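Local coordinates for protein indole-3-acetic acid-amido synthetase GH3.15 (Arabidopsis thaliana, PDB 6E1Q) that conjugates glutamine, and possibly cysteine, to the auxin precursor indole-3-butyric acid in an ATP-dependent reaction that releases AMP and diphosphate, at residues A[201-204]-A[205-209]; A[244-247]-A[248-252]; A[284-287]-A[288-292]; A[339-343]-A[344-348]; A[531-534]-A[535-539]. All coordinates share one frame; numbering follows the deposited sequence.

How the contacts relate
Contact 1 is the buried one; contacts 3 and 5 are partly buried; contacts 2 and 4 lie at the surface. Contacts 1 and 3 are helical and touch: Arg209 and the carbonyl of Gly205 meet the C-terminal end of contact 3 through hydrogen bonds. Contact 2 reaches contact 1 through Leu246 packing on Leu203. All three belong to the GH3 N-terminal domain. Contact 4 leads into Tyr348, an ATP-binding residue; contact 5 joins strand to helix in the C-terminal domain. Both helices run on i to i+4 backbone bonds, contact 3 adding an arginine grip on a carbonyl. The surface turns 2 and 4 each take in a water, whereas contact 5 pairs its turn bond with valine, alanine and phenylalanine packing.

Contact 1. Residues A[201-204]-A[205-209]; sequences QLLC and GLLER
Leu206 N donates to Leu202 O over 2.8 Å, the shortest of four i to i+4 bonds that carry helix 194-207 into its C-terminal turn. Gly205 N repeats the pattern to Gln201 O, as does Leu207 N to Leu203 O, the latter with an N-H...O angle of 165°. The last of the four, Glu208 N to Cys204 O at 3.0 Å, is more bent, at 143°, where Glu208 becomes the first residue to leave helical backbone angles. Along one flank Leu203 and Leu207 lie side by side and point the same way, CG of Leu203 lying 4.0 Å from CD1 of Leu207. Leu203 holds its CG anti to the backbone N (chi1 176°), beside the carbonyl carbon, and this swings the branch forward along the helix to its neighbour one turn on. Leucines suit these places because helix 220-243 packs on Leu202 and Leu203, and helix 268-278 on Leu206. Gly205 is buried without bringing any side chain to its position. The carboxylate of Glu208 turns to Asn211 by a hydrogen bond, while the guanidinium of Arg209 reaches the carbonyls of Arg289 and Leu290. Within the turn itself, CG of Leu206 rests 3.2 Å from Leu202 O, the same oxygen that takes its backbone N-H.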
loop_
_atom_site.group_PDB
_atom_site.type_symbol
_atom_site.label_atom_id
_atom_site.label_comp_id
_atom_site.label_asym_id
_atom_site.label_seq_id
_atom_site.Cartn_x
_atom_site.Cartn_y
_atom_site.Cartn_z
ATOM N N GLN A 201 18.989 -9.416 -0.613
ATOM C CA GLN A 201 17.730 -9.877 -0.041
ATOM C C GLN A 201 17.192 -11.101 -0.781
ATOM O O GLN A 201 16.667 -12.030 -0.159
ATOM C CB GLN A 201 16.752 -8.699 -0.064
ATOM C CG GLN A 201 15.316 -8.978 -0.370
ATOM C CD GLN A 201 14.434 -7.827 0.111
ATOM O OE1 GLN A 201 14.224 -7.651 1.308
ATOM N NE2 GLN A 201 13.961 -7.009 -0.827
ATOM N N LEU A 202 17.321 -11.128 -2.108
ATOM C CA LEU A 202 16.875 -12.301 -2.858
ATOM C C LEU A 202 17.828 -13.482 -2.650
ATOM O O LEU A 202 17.392 -14.633 -2.529
ATOM C CB LEU A 202 16.745 -11.950 -4.348
ATOM C CG LEU A 202 15.413 -11.297 -4.775
ATOM C CD1 LEU A 202 15.498 -10.742 -6.205
ATOM C CD2 LEU A 202 14.262 -12.298 -4.690
ATOM N N LEU A 203 19.134 -13.220 -2.604
ATOM C CA LEU A 203 20.074 -14.301 -2.320
ATOM C C LEU A 203 19.770 -14.946 -0.966
ATOM O O LEU A 203 19.680 -16.175 -0.864
ATOM C CB LEU A 203 21.505 -13.768 -2.379
ATOM C CG LEU A 203 22.632 -14.737 -2.016
ATOM C CD1 LEU A 203 22.594 -15.886 -2.977
ATOM C CD2 LEU A 203 23.940 -14.001 -2.165
ATOM N N CYS A 204 19.531 -14.124 0.070
ATOM C CA CYS A 204 19.128 -14.676 1.366
ATOM C C CYS A 204 17.798 -15.425 1.287
ATOM O O CYS A 204 17.646 -16.514 1.872
ATOM C CB CYS A 204 19.055 -13.568 2.411
ATOM S SG CYS A 204 20.726 -12.969 2.827
ATOM N N GLY A 205 16.813 -14.854 0.594
ATOM C CA GLY A 205 15.528 -15.522 0.500
ATOM C C GLY A 205 15.623 -16.852 -0.223
ATOM O O GLY A 205 14.950 -17.820 0.143
ATOM N N LEU A 206 16.443 -16.912 -1.277
ATOM C CA LEU A 206 16.603 -18.171 -2.006
ATOM C C LEU A 206 17.367 -19.193 -1.172
ATOM O O LEU A 206 17.029 -20.379 -1.178
ATOM C CB LEU A 206 17.326 -17.942 -3.337
ATOM C CG LEU A 206 16.585 -17.127 -4.398
ATOM C CD1 LEU A 206 17.572 -16.747 -5.492
ATOM C CD2 LEU A 206 15.430 -17.950 -4.970
ATOM N N LEU A 207 18.418 -18.759 -0.476
ATOM C CA LEU A 207 19.153 -19.684 0.385
ATOM C C LEU A 207 18.249 -20.283 1.454
ATOM O O LEU A 207 18.406 -21.456 1.812
ATOM C CB LEU A 207 20.338 -18.974 1.035
ATOM C CG LEU A 207 21.610 -18.760 0.188
ATOM C CD1 LEU A 207 22.444 -17.647 0.793
ATOM C CD2 LEU A 207 22.451 -20.039 0.115
ATOM N N GLU A 208 17.280 -19.511 1.948
ATOM C CA GLU A 208 16.396 -19.953 3.017
ATOM C C GLU A 208 15.068 -20.499 2.503
ATOM O O GLU A 208 14.122 -20.625 3.288
ATOM C CB GLU A 208 16.138 -18.798 3.989
ATOM C CG GLU A 208 17.349 -18.435 4.804
ATOM C CD GLU A 208 17.796 -19.591 5.690
ATOM O OE1 GLU A 208 17.099 -19.848 6.697
ATOM O OE2 GLU A 208 18.826 -20.235 5.375
ATOM N N ARG A 209 14.981 -20.855 1.217
ATOM C CA ARG A 209 13.671 -21.146 0.628
ATOM C C ARG A 209 12.948 -22.288 1.346
ATOM O O ARG A 209 11.707 -22.341 1.358
ATOM C CB ARG A 209 13.827 -21.454 -0.868
ATOM C CG ARG A 209 14.603 -22.735 -1.169
ATOM C CD ARG A 209 14.905 -22.859 -2.644
ATOM N NE ARG A 209 13.730 -23.165 -3.474
ATOM C CZ ARG A 209 13.475 -24.362 -4.003
ATOM N NH1 ARG A 209 14.302 -25.377 -3.792
ATOM N NH2 ARG A 209 12.404 -24.544 -4.756
#

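Contact 2. Residues A[244-247]-A[248-252]; sequences GRLS and DWITD
A type I beta turn from Ser247 to Ile250 reverses the chain, closed by Ile250 N donating to Ser247 O at 3.2 Å; the bond is nearly straight at the hydrogen (167°). One water spans the mouth of the turn, donating to Ser247 O at 3.1 Å and to Ile250 O at 2.9 Å. The side chains of Leu246 and Ile250 cross at about a right angle, with CD1 of Leu246 3.5 Å from CD1 of Ile250 and CD2 of Leu246 3.9 Å from CG2 of Ile250. The turn links helix 220-243 to helix 253-258, and this aliphatic pair packs onto helix 253-258, with Leu246 also meeting Leu203 of helix 194-207. Cutting Leu246 back to an alanine is likely to strip Ile250 CD1 of this methyl contact and open a gap beside Leu203. Trp249 takes chi1 66°, its CG between backbone N and carbonyl carbon, which folds the indole back until NE1 lies 3.6 Å from Ser247 CB. Ile250 CG1 sits over one face of that ring, toward the rim. Both Trp249 NE1 and Ser247 OG are hydrogen-bonded to Glu236 OE1, a carboxylate oxygen that thus joins the polar ends of the two residues.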
loop_
_atom_site.group_PDB
_atom_site.type_symbol
_atom_site.label_atom_id
_atom_site.label_comp_id
_atom_site.label_asym_id
_atom_site.label_seq_id
_atom_site.Cartn_x
_atom_site.Cartn_y
_atom_site.Cartn_z
ATOM N N GLY A 244 29.172 -20.753 -2.821
ATOM C CA GLY A 244 29.241 -20.191 -1.489
ATOM C C GLY A 244 30.011 -18.897 -1.418
ATOM O O GLY A 244 30.562 -18.565 -0.369
ATOM N N ARG A 245 30.073 -18.162 -2.521
ATOM C CA ARG A 245 30.912 -16.977 -2.644
ATOM C C ARG A 245 30.067 -15.823 -3.156
ATOM O O ARG A 245 29.449 -15.932 -4.219
ATOM C CB ARG A 245 32.070 -17.239 -3.608
ATOM C CG ARG A 245 33.073 -16.138 -3.657
ATOM C CD ARG A 245 33.952 -16.253 -4.895
ATOM N NE ARG A 245 34.865 -15.126 -4.925
ATOM C CZ ARG A 245 36.142 -15.196 -4.580
ATOM N NH1 ARG A 245 36.674 -16.356 -4.218
ATOM N NH2 ARG A 245 36.890 -14.105 -4.623
ATOM N N LEU A 246 30.041 -14.724 -2.406
ATOM C CA LEU A 246 29.260 -13.555 -2.801
ATOM C C LEU A 246 29.946 -12.832 -3.956
ATOM O O LEU A 246 31.159 -12.615 -3.920
ATOM C CB LEU A 246 29.113 -12.618 -1.608
ATOM C CG LEU A 246 28.250 -11.369 -1.790
ATOM C CD1 LEU A 246 26.827 -11.812 -2.042
ATOM C CD2 LEU A 246 28.337 -10.482 -0.549
ATOM N N SER A 247 29.181 -12.461 -4.992
ATOM C CA SER A 247 29.773 -11.737 -6.120
ATOM C C SER A 247 30.499 -10.489 -5.625
ATOM O O SER A 247 30.019 -9.782 -4.733
ATOM C CB SER A 247 28.703 -11.347 -7.151
ATOM O OG SER A 247 28.104 -12.480 -7.769
ATOM N N ASP A 248 31.672 -10.218 -6.203
ATOM C CA ASP A 248 32.533 -9.203 -5.607
ATOM C C ASP A 248 32.108 -7.769 -5.924
ATOM O O ASP A 248 32.689 -6.843 -5.353
ATOM C CB ASP A 248 34.000 -9.430 -6.009
ATOM C CG ASP A 248 34.243 -9.304 -7.507
ATOM O OD1 ASP A 248 33.269 -9.226 -8.281
ATOM O OD2 ASP A 248 35.434 -9.283 -7.906
ATOM N N TRP A 249 31.109 -7.552 -6.784
ATOM C CA TRP A 249 30.589 -6.201 -6.985
ATOM C C TRP A 249 29.660 -5.749 -5.865
ATOM O O TRP A 249 29.208 -4.599 -5.878
ATOM C CB TRP A 249 29.852 -6.082 -8.325
ATOM C CG TRP A 249 28.573 -6.911 -8.420
ATOM C CD1 TRP A 249 28.455 -8.194 -8.892
ATOM C CD2 TRP A 249 27.245 -6.502 -8.050
ATOM N NE1 TRP A 249 27.143 -8.605 -8.831
ATOM C CE2 TRP A 249 26.380 -7.584 -8.325
ATOM C CE3 TRP A 249 26.706 -5.327 -7.510
ATOM C CZ2 TRP A 249 25.013 -7.528 -8.069
ATOM C CZ3 TRP A 249 25.353 -5.275 -7.264
ATOM C CH2 TRP A 249 24.519 -6.366 -7.545
ATOM N N ILE A 250 29.341 -6.611 -4.910
ATOM C CA ILE A 250 28.602 -6.186 -3.728
ATOM C C ILE A 250 29.631 -5.654 -2.741
ATOM O O ILE A 250 30.417 -6.417 -2.169
ATOM C CB ILE A 250 27.768 -7.329 -3.148
ATOM C CG1 ILE A 250 26.637 -7.629 -4.128
ATOM C CG2 ILE A 250 27.139 -6.955 -1.788
ATOM C CD1 ILE A 250 26.370 -9.059 -4.233
ATOM N N THR A 251 29.666 -4.330 -2.596
ATOM C CA THR A 251 30.603 -3.642 -1.718
ATOM C C THR A 251 29.949 -3.134 -0.444
ATOM O O THR A 251 30.659 -2.723 0.478
ATOM C CB THR A 251 31.242 -2.460 -2.452
ATOM O OG1 THR A 251 30.208 -1.665 -3.051
ATOM C CG2 THR A 251 32.174 -2.956 -3.545
ATOM N N ASP A 252 28.620 -3.145 -0.380
ATOM C CA ASP A 252 27.918 -2.641 0.790
ATOM C C ASP A 252 28.279 -3.441 2.032
ATOM O O ASP A 252 28.117 -4.666 2.065
ATOM C CB ASP A 252 26.414 -2.700 0.566
ATOM C CG ASP A 252 25.652 -2.335 1.807
ATOM O OD1 ASP A 252 25.443 -1.126 2.045
ATOM O OD2 ASP A 252 25.315 -3.260 2.571
HETATM O O HOH W 1 31.376 -9.133 -2.034
#

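Contact 3. Residues A[284-287]-A[288-292]; sequences EAIL and KRLWP
Arg289 sets its CG anti to the carbonyl carbon (chi1 -64°) and bends at chi3 (-80°), which turns the guanidinium back over the start of helix 286-290. There NE and NH2 grip a single atom, Glu284 O, side-on at 3.2 and 3.1 Å respectively. The oxygen lies in the guanidinium plane; NE meets it in the carbonyl plane, whereas NH2 comes from above that plane. Ile286 holds CG1 anti to its own N, and CD1 at the end of this branch lies over one guanidinium face, 3.7 Å from Arg289 NH2. The same methyl is 3.8 Å from CG of Leu290, giving one isoleucine both a charged and an aliphatic neighbour. Arginine suits the site by its several donors: NH1 forms a salt bridge with Glu277. With a leucine in place of Arg289, Glu284 O would probably lose both donors and Glu277 its charged mate. The short alpha-helical turn begins at the N-cap Ala285, whose O accepts from Arg289 N at 2.9 Å, and closes with Trp291 N donating to Leu287 O at 3.0 Å. CD2 of Leu287 lies 4.0 Å from CZ3 of Trp291. This buried pair packs on strand 212-217, with helix 309-316 against Leu287, helix 268-278 against Leu290, and Gly205 O of helix 194-207 accepting from the indole NE1.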
loop_
_atom_site.group_PDB
_atom_site.type_symbol
_atom_site.label_atom_id
_atom_site.label_comp_id
_atom_site.label_asym_id
_atom_site.label_seq_id
_atom_site.Cartn_x
_atom_site.Cartn_y
_atom_site.Cartn_z
ATOM N N GLU A 284 5.063 -18.729 -15.023
ATOM C CA GLU A 284 3.834 -18.970 -14.286
ATOM C C GLU A 284 4.155 -19.745 -13.016
ATOM O O GLU A 284 4.959 -20.683 -13.034
ATOM C CB GLU A 284 2.822 -19.747 -15.139
ATOM C CG GLU A 284 1.535 -20.061 -14.368
ATOM C CD GLU A 284 0.494 -20.798 -15.186
ATOM O OE1 GLU A 284 -0.589 -21.085 -14.641
ATOM O OE2 GLU A 284 0.748 -21.083 -16.371
ATOM N N ALA A 285 3.556 -19.326 -11.903
ATOM C CA ALA A 285 3.724 -19.974 -10.604
ATOM C C ALA A 285 5.155 -19.891 -10.060
ATOM O O ALA A 285 5.485 -20.604 -9.103
ATOM C CB ALA A 285 3.283 -21.447 -10.664
ATOM N N ILE A 286 6.015 -19.036 -10.631
ATOM C CA ILE A 286 7.409 -18.947 -10.179
ATOM C C ILE A 286 7.507 -18.698 -8.671
ATOM O O ILE A 286 8.432 -19.192 -8.015
ATOM C CB ILE A 286 8.152 -17.850 -10.972
ATOM C CG1 ILE A 286 9.660 -17.890 -10.672
ATOM C CG2 ILE A 286 7.583 -16.480 -10.646
ATOM C CD1 ILE A 286 10.331 -19.224 -11.062
ATOM N N LEU A 287 6.566 -17.937 -8.089
ATOM C CA LEU A 287 6.691 -17.633 -6.661
ATOM C C LEU A 287 6.515 -18.884 -5.817
ATOM O O LEU A 287 7.279 -19.112 -4.871
ATOM C CB LEU A 287 5.691 -16.567 -6.234
ATOM C CG LEU A 287 6.007 -15.167 -6.760
ATOM C CD1 LEU A 287 4.966 -14.161 -6.218
ATOM C CD2 LEU A 287 7.444 -14.764 -6.383
ATOM N N LYS A 288 5.526 -19.716 -6.154
ATOM C CA LYS A 288 5.374 -20.977 -5.443
ATOM C C LYS A 288 6.519 -21.924 -5.753
ATOM O O LYS A 288 6.952 -22.685 -4.883
ATOM C CB LYS A 288 4.048 -21.652 -5.790
ATOM C CG LYS A 288 3.581 -22.600 -4.687
ATOM C CD LYS A 288 2.992 -23.872 -5.243
ATOM C CE LYS A 288 1.964 -24.451 -4.271
ATOM N NZ LYS A 288 2.432 -24.420 -2.848
ATOM N N ARG A 289 6.997 -21.928 -6.995
ATOM C CA ARG A 289 8.062 -22.865 -7.332
ATOM C C ARG A 289 9.360 -22.501 -6.624
ATOM O O ARG A 289 10.110 -23.388 -6.210
ATOM C CB ARG A 289 8.244 -22.931 -8.851
ATOM C CG ARG A 289 6.999 -23.483 -9.511
ATOM C CD ARG A 289 7.189 -23.818 -10.959
ATOM N NE ARG A 289 7.124 -22.644 -11.820
ATOM C CZ ARG A 289 8.178 -22.124 -12.444
ATOM N NH1 ARG A 289 9.384 -22.669 -12.285
ATOM N NH2 ARG A 289 8.027 -21.063 -13.231
ATOM N N LEU A 290 9.627 -21.203 -6.448
ATOM C CA LEU A 290 10.828 -20.789 -5.733
ATOM C C LEU A 290 10.673 -20.953 -4.221
ATOM O O LEU A 290 11.638 -21.307 -3.530
ATOM C CB LEU A 290 11.160 -19.342 -6.080
ATOM C CG LEU A 290 11.671 -19.134 -7.510
ATOM C CD1 LEU A 290 12.082 -17.697 -7.718
ATOM C CD2 LEU A 290 12.857 -20.052 -7.800
ATOM N N TRP A 291 9.470 -20.717 -3.689
ATOM C CA TRP A 291 9.199 -20.863 -2.263
ATOM C C TRP A 291 8.051 -21.858 -2.092
ATOM O O TRP A 291 6.914 -21.476 -1.779
ATOM C CB TRP A 291 8.950 -19.490 -1.635
ATOM C CG TRP A 291 10.227 -18.687 -1.642
ATOM C CD1 TRP A 291 11.303 -18.860 -0.799
ATOM C CD2 TRP A 291 10.604 -17.649 -2.560
ATOM N NE1 TRP A 291 12.305 -17.988 -1.129
ATOM C CE2 TRP A 291 11.909 -17.234 -2.206
ATOM C CE3 TRP A 291 9.971 -17.027 -3.645
ATOM C CZ2 TRP A 291 12.587 -16.215 -2.892
ATOM C CZ3 TRP A 291 10.645 -16.019 -4.328
ATOM C CH2 TRP A 291 11.943 -15.624 -3.954
ATOM N N PRO A 292 8.325 -23.155 -2.283
ATOM C CA PRO A 292 7.246 -24.161 -2.310
ATOM C C PRO A 292 6.618 -24.444 -0.955
ATOM O O PRO A 292 5.546 -25.067 -0.908
ATOM C CB PRO A 292 7.946 -25.405 -2.869
ATOM C CG PRO A 292 9.370 -25.238 -2.435
ATOM C CD PRO A 292 9.643 -23.754 -2.567
#

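Contact 4. Residues A[339-343]-A[344-348]; sequences PLCKP and SDVSY
Asp345 N donates to Lys342 O at 2.7 Å, closing a short 3-10-like turn in which Pro343 and Ser344 take the 3-10 conformation. Pro343 fits the turn because its ring already fixes phi (-55°), and its side chain packs against Ile301 and helix 309-316. Next to the turn bond, OD2 of Asp345 comes 3.3 Å from CB of Lys342, the two side chains crossing at a slant. The lysine chain then leads away, bent at chi3 and chi4, and its NZ remains 6.4 Å from Asp345 OD2, so the opposite charges are near without touching. What links these residues instead is a water that accepts from Lys342 N and donates to Asp345 OD2, each over 2.9 Å. The other carboxylate oxygen, OD1 of Asp345, accepts from Ser344 OG at 3.1 Å, met from above the carboxylate plane. Cys341 SG, placed by chi1 of 64° between backbone N and carbonyl carbon, lies 3.8 Å from CG2 of Val346. That methyl also sits 3.4 Å from Pro343 O. Val346 is buried next to Thr302 of the ATP site, and the loop runs on into Tyr348, itself an ATP-binding residue. With its carboxylate held by a serine and a water, Asp345 probably stabilises the turn through local hydrogen bonds more than through charge pairing with Lys342.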
loop_
_atom_site.group_PDB
_atom_site.type_symbol
_atom_site.label_atom_id
_atom_site.label_comp_id
_atom_site.label_asym_id
_atom_site.label_seq_id
_atom_site.Cartn_x
_atom_site.Cartn_y
_atom_site.Cartn_z
ATOM N N PRO A 339 -8.990 -13.813 6.282
ATOM C CA PRO A 339 -7.814 -13.501 5.446
ATOM C C PRO A 339 -7.742 -14.289 4.146
ATOM O O PRO A 339 -7.128 -13.808 3.189
ATOM C CB PRO A 339 -6.627 -13.824 6.368
ATOM C CG PRO A 339 -7.202 -14.700 7.482
ATOM C CD PRO A 339 -8.632 -14.286 7.633
ATOM N N LEU A 340 -8.354 -15.468 4.069
ATOM C CA LEU A 340 -8.351 -16.276 2.852
ATOM C C LEU A 340 -9.532 -15.986 1.926
ATOM O O LEU A 340 -9.749 -16.741 0.976
ATOM C CB LEU A 340 -8.322 -17.766 3.206
ATOM C CG LEU A 340 -7.007 -18.214 3.866
ATOM C CD1 LEU A 340 -6.989 -19.735 4.105
ATOM C CD2 LEU A 340 -5.783 -17.755 3.067
ATOM N N CYS A 341 -10.283 -14.910 2.170
ATOM C CA CYS A 341 -11.328 -14.482 1.250
ATOM C C CYS A 341 -10.752 -14.202 -0.140
ATOM O O CYS A 341 -9.540 -14.059 -0.326
ATOM C CB CYS A 341 -12.005 -13.207 1.757
ATOM S SG CYS A 341 -10.880 -11.765 1.822
ATOM N N LYS A 342 -11.653 -14.109 -1.115
ATOM C CA LYS A 342 -11.301 -13.620 -2.439
ATOM C C LYS A 342 -10.706 -12.221 -2.325
ATOM O O LYS A 342 -11.234 -11.388 -1.578
ATOM C CB LYS A 342 -12.538 -13.562 -3.340
ATOM C CG LYS A 342 -12.729 -14.729 -4.277
ATOM C CD LYS A 342 -13.727 -14.369 -5.379
ATOM C CE LYS A 342 -13.010 -14.070 -6.689
ATOM N NZ LYS A 342 -12.194 -15.233 -7.143
ATOM N N PRO A 343 -9.634 -11.921 -3.064
ATOM C CA PRO A 343 -9.036 -10.575 -2.986
ATOM C C PRO A 343 -10.025 -9.469 -3.256
ATOM O O PRO A 343 -9.908 -8.382 -2.674
ATOM C CB PRO A 343 -7.931 -10.626 -4.050
ATOM C CG PRO A 343 -7.531 -12.065 -4.080
ATOM C CD PRO A 343 -8.809 -12.842 -3.868
ATOM N N SER A 344 -11.022 -9.721 -4.105
ATOM C CA SER A 344 -12.044 -8.719 -4.361
ATOM C C SER A 344 -13.023 -8.559 -3.204
ATOM O O SER A 344 -13.817 -7.616 -3.227
ATOM C CB SER A 344 -12.821 -9.075 -5.632
ATOM O OG SER A 344 -13.765 -10.096 -5.365
ATOM N N ASP A 345 -13.012 -9.453 -2.210
ATOM C CA ASP A 345 -13.971 -9.394 -1.108
ATOM C C ASP A 345 -13.330 -8.977 0.217
ATOM O O ASP A 345 -13.910 -9.218 1.284
ATOM C CB ASP A 345 -14.672 -10.738 -0.932
ATOM C CG ASP A 345 -15.326 -11.226 -2.204
ATOM O OD1 ASP A 345 -15.732 -10.384 -3.037
ATOM O OD2 ASP A 345 -15.437 -12.458 -2.360
ATOM N N VAL A 346 -12.146 -8.364 0.170
ATOM C CA VAL A 346 -11.456 -7.973 1.394
ATOM C C VAL A 346 -12.263 -6.906 2.131
ATOM O O VAL A 346 -12.634 -5.875 1.558
ATOM C CB VAL A 346 -10.041 -7.476 1.066
ATOM C CG1 VAL A 346 -9.457 -6.749 2.264
ATOM C CG2 VAL A 346 -9.152 -8.647 0.639
ATOM N N SER A 347 -12.540 -7.147 3.414
ATOM C CA SER A 347 -13.129 -6.146 4.294
ATOM C C SER A 347 -12.354 -6.095 5.604
ATOM O O SER A 347 -11.947 -7.134 6.129
ATOM C CB SER A 347 -14.605 -6.442 4.597
ATOM O OG SER A 347 -15.454 -5.760 3.704
ATOM N N TYR A 348 -12.197 -4.891 6.157
ATOM C CA TYR A 348 -11.401 -4.678 7.364
ATOM C C TYR A 348 -12.296 -4.280 8.528
ATOM O O TYR A 348 -13.072 -3.323 8.430
ATOM C CB TYR A 348 -10.345 -3.606 7.125
ATOM C CG TYR A 348 -9.398 -3.910 5.991
ATOM C CD1 TYR A 348 -8.381 -4.856 6.142
ATOM C CD2 TYR A 348 -9.484 -3.222 4.782
ATOM C CE1 TYR A 348 -7.476 -5.124 5.105
ATOM C CE2 TYR A 348 -8.594 -3.480 3.731
ATOM C CZ TYR A 348 -7.591 -4.431 3.898
ATOM O OH TYR A 348 -6.708 -4.685 2.865
HETATM O O HOH W 2 -14.517 -14.627 -0.664
#

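Contact 5. Residues A[531-534]-A[535-539]; sequences KVVK and PGAFD
Val533 and Ala537 form the tight, buried side, CG2 of the valine lying 3.6 Å from CB of the alanine. The same methyl reaches CE2 of Phe538 at 3.9 Å, the valine and phenylalanine side chains crossing at about a right angle. Val533 CG1 stands anti to the carbonyl carbon (chi1 -69°), which leaves CG2 between backbone N and carbonyl carbon, turned to both partners. Small and branched apolar groups suit this buried corner between strand and helix. Lys534 and Pro535 make the exposed side; the 3.4 Å approach of Lys534 CG to Pro535 CD is a local squeeze between neighbours at the peptide junction, and beyond it the lysine chain runs outward. Between the two sides runs a type II beta turn, with Ala537 N donating to Lys534 O at 3.1 Å. Gly536 takes the third position of the turn with positive phi (85°), where a side chain would be jammed against the preceding carbonyl, and it is also the N-cap of the helix. Glu483 accepts from the backbone N of Gly536 and of Phe538, binding the helix start to strand 477-485. The turn thus carries strand 529-533, which lies between strands 477-485 and 574-579, into helix 537-547, whose Phe538 packs on strand 461-470.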
loop_
_atom_site.group_PDB
_atom_site.type_symbol
_atom_site.label_atom_id
_atom_site.label_comp_id
_atom_site.label_asym_id
_atom_site.label_seq_id
_atom_site.Cartn_x
_atom_site.Cartn_y
_atom_site.Cartn_z
ATOM N N LYS A 531 -3.136 5.022 -25.688
ATOM C CA LYS A 531 -1.842 4.842 -26.330
ATOM C C LYS A 531 -1.179 3.618 -25.714
ATOM O O LYS A 531 -1.029 3.534 -24.489
ATOM C CB LYS A 531 -0.968 6.087 -26.177
ATOM C CG LYS A 531 -1.568 7.355 -26.823
ATOM C CD LYS A 531 -0.830 8.637 -26.411
ATOM C CE LYS A 531 -0.516 9.514 -27.605
ATOM N NZ LYS A 531 -0.786 10.958 -27.383
ATOM N N VAL A 532 -0.841 2.648 -26.553
ATOM C CA VAL A 532 -0.133 1.461 -26.095
ATOM C C VAL A 532 1.358 1.764 -26.054
ATOM O O VAL A 532 1.936 2.232 -27.041
ATOM C CB VAL A 532 -0.442 0.268 -27.007
ATOM C CG1 VAL A 532 0.393 -0.934 -26.619
ATOM C CG2 VAL A 532 -1.925 -0.061 -26.916
ATOM N N VAL A 533 1.985 1.521 -24.910
ATOM C CA VAL A 533 3.408 1.802 -24.751
ATOM C C VAL A 533 4.177 0.492 -24.746
ATOM O O VAL A 533 3.659 -0.556 -24.347
ATOM C CB VAL A 533 3.694 2.628 -23.484
ATOM C CG1 VAL A 533 3.147 4.030 -23.661
ATOM C CG2 VAL A 533 3.057 1.961 -22.260
ATOM N N LYS A 534 5.420 0.557 -25.223
ATOM C CA LYS A 534 6.287 -0.613 -25.264
ATOM C C LYS A 534 6.485 -1.191 -23.861
ATOM O O LYS A 534 6.443 -0.461 -22.864
ATOM C CB LYS A 534 7.642 -0.237 -25.873
ATOM C CG LYS A 534 8.296 -1.335 -26.712
ATOM C CD LYS A 534 9.759 -1.034 -27.059
ATOM C CE LYS A 534 10.072 -1.431 -28.512
ATOM N NZ LYS A 534 11.500 -1.231 -28.870
ATOM N N PRO A 535 6.687 -2.506 -23.753
ATOM C CA PRO A 535 7.025 -3.103 -22.455
ATOM C C PRO A 535 8.239 -2.422 -21.826
ATOM O O PRO A 535 9.166 -1.989 -22.518
ATOM C CB PRO A 535 7.330 -4.564 -22.806
ATOM C CG PRO A 535 6.529 -4.828 -24.037
ATOM C CD PRO A 535 6.465 -3.527 -24.797
ATOM N N GLY A 536 8.227 -2.333 -20.496
ATOM C CA GLY A 536 9.247 -1.603 -19.771
ATOM C C GLY A 536 8.995 -0.118 -19.631
ATOM O O GLY A 536 9.756 0.559 -18.924
ATOM N N ALA A 537 7.951 0.412 -20.276
ATOM C CA ALA A 537 7.644 1.835 -20.157
ATOM C C ALA A 537 7.431 2.243 -18.707
ATOM O O ALA A 537 7.838 3.333 -18.296
ATOM C CB ALA A 537 6.400 2.177 -20.969
ATOM N N PHE A 538 6.766 1.399 -17.921
ATOM C CA PHE A 538 6.395 1.811 -16.579
ATOM C C PHE A 538 7.520 1.588 -15.575
ATOM O O PHE A 538 7.508 2.219 -14.515
ATOM C CB PHE A 538 5.106 1.103 -16.166
ATOM C CG PHE A 538 3.890 1.766 -16.724
ATOM C CD1 PHE A 538 3.312 2.839 -16.057
ATOM C CD2 PHE A 538 3.362 1.369 -17.944
ATOM C CE1 PHE A 538 2.200 3.496 -16.581
ATOM C CE2 PHE A 538 2.242 2.019 -18.488
ATOM C CZ PHE A 538 1.661 3.085 -17.799
ATOM N N ASP A 539 8.501 0.738 -15.900
ATOM C CA ASP A 539 9.758 0.731 -15.149
ATOM C C ASP A 539 10.602 1.961 -15.449
ATOM O O ASP A 539 11.232 2.513 -14.543
ATOM C CB ASP A 539 10.559 -0.526 -15.447
ATOM C CG ASP A 539 9.936 -1.737 -14.855
ATOM O OD1 ASP A 539 8.976 -1.567 -14.069
ATOM O OD2 ASP A 539 10.413 -2.846 -15.150
#